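Side-chain contact in GCN5-related N-acetyltransferase (Streptococcus suis, PDB 3G3S), which probably transfers an acetyl group from acetyl-CoA to an amine of its substrate, as other members of the GNAT acetyltransferase family do: residues E107-L110 and G111-Q114. Sequence-based numbering, arbitrary orientation.
Sequences EFDL and GHLQ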
# COMPACT_ATOMS: atom_id res chain seq x y z
N GLU A 107 21.57 4.52 9.21
CA GLU A 107 21.95 5.92 9.26
C GLU A 107 23.06 6.05 8.24
O GLU A 107 24.14 5.52 8.45
CB GLU A 107 22.47 6.32 10.66
CG GLU A 107 21.44 6.28 11.79
CD GLU A 107 22.10 6.46 13.18
OE1 GLU A 107 23.12 7.17 13.30
OE2 GLU A 107 21.57 5.87 14.16
N PHE A 108 22.80 6.73 7.13
CA PHE A 108 23.81 6.94 6.09
C PHE A 108 24.61 8.21 6.31
O PHE A 108 24.07 9.20 6.78
CB PHE A 108 23.15 7.03 4.72
CG PHE A 108 22.50 5.75 4.29
CD1 PHE A 108 23.29 4.67 3.92
CD2 PHE A 108 21.12 5.62 4.24
CE1 PHE A 108 22.71 3.49 3.53
CE2 PHE A 108 20.54 4.43 3.85
CZ PHE A 108 21.33 3.37 3.49
N ASP A 109 25.89 8.18 5.94
CA ASP A 109 26.78 9.33 6.05
C ASP A 109 26.80 9.89 4.67
O ASP A 109 27.51 9.40 3.81
CB ASP A 109 28.14 8.84 6.53
CG ASP A 109 29.18 9.94 6.63
OD1 ASP A 109 28.95 11.04 6.10
OD2 ASP A 109 30.24 9.65 7.22
N LEU A 110 25.99 10.90 4.44
CA LEU A 110 25.89 11.49 3.11
C LEU A 110 27.21 12.03 2.58
O LEU A 110 27.45 12.02 1.37
CB LEU A 110 24.88 12.63 3.10
CG LEU A 110 23.44 12.43 3.59
CD1 LEU A 110 22.65 13.73 3.38
CD2 LEU A 110 22.75 11.27 2.88
N GLY A 111 28.05 12.55 3.48
CA GLY A 111 29.35 13.11 3.07
C GLY A 111 30.24 12.03 2.51
O GLY A 111 30.86 12.18 1.46
N HIS A 112 30.28 10.93 3.25
CA HIS A 112 31.02 9.74 2.90
C HIS A 112 30.55 9.16 1.57
O HIS A 112 31.37 8.81 0.72
CB HIS A 112 30.84 8.75 4.05
CG HIS A 112 31.18 7.33 3.74
ND1 HIS A 112 32.43 6.92 3.32
CD2 HIS A 112 30.44 6.19 3.87
CE1 HIS A 112 32.43 5.61 3.17
NE2 HIS A 112 31.24 5.14 3.50
N LEU A 113 29.24 9.08 1.39
CA LEU A 113 28.71 8.51 0.16
C LEU A 113 29.07 9.36 -1.03
O LEU A 113 29.43 8.84 -2.09
CB LEU A 113 27.18 8.36 0.24
CG LEU A 113 26.68 7.34 1.26
CD1 LEU A 113 25.20 7.47 1.38
CD2 LEU A 113 27.11 5.89 0.90
N GLN A 114 28.95 10.67 -0.88
CA GLN A 114 29.27 11.57 -1.97
C GLN A 114 30.75 11.45 -2.32
O GLN A 114 31.08 11.51 -3.48
CB GLN A 114 28.92 13.02 -1.64
CG GLN A 114 29.04 13.95 -2.84
CD GLN A 114 28.07 13.61 -3.97
OE1 GLN A 114 26.85 13.55 -3.77
NE2 GLN A 114 28.60 13.42 -5.18
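Asp109 meets Gly111 and His112 in an N-cap at the surface, where the loop that follows strand 94-102 turns into helix 110-118 of the GNAT fold. With CG anti to the backbone N (chi1 178°), the carboxylate lies at the N-terminal end of the helix, facing N-H groups of its first turn, and a single oxygen does the capping. The straight bond is the one from His112 N to Asp109 OD1, 3.1 Å long with an N-H...O angle of 171°; it reaches the oxygen from well above the carboxylate plane. Gly111 N adds a weak, strongly bent bond of 3.2 Å to the same Asp109 OD1. Behind the cap the helical i to i+4 bonding starts at once: Leu113 N binds Asp109 O at 3.0 Å, and Gln114 N binds Leu110 O at the same distance. The side chains of Asp109 and His112 cross at about a right angle, and the imidazole hydrogen-bonds through NE2 to Lys234 O, so His112 ties the first turn to the end of helix 226-235. On the inner side Phe108 and Leu113 lie against helix 200-214, touching Leu213 and Ile209 respectively, while Tyr237 makes an edge-to-face contact with the Phe108 ring. Phe108 and Leu113 also meet each other, CB of Phe108 lying 3.9 Å from CD1 of Leu113. Beside the cap, the methylene CB of His112 rests 3.3 Å from Asp109 CG.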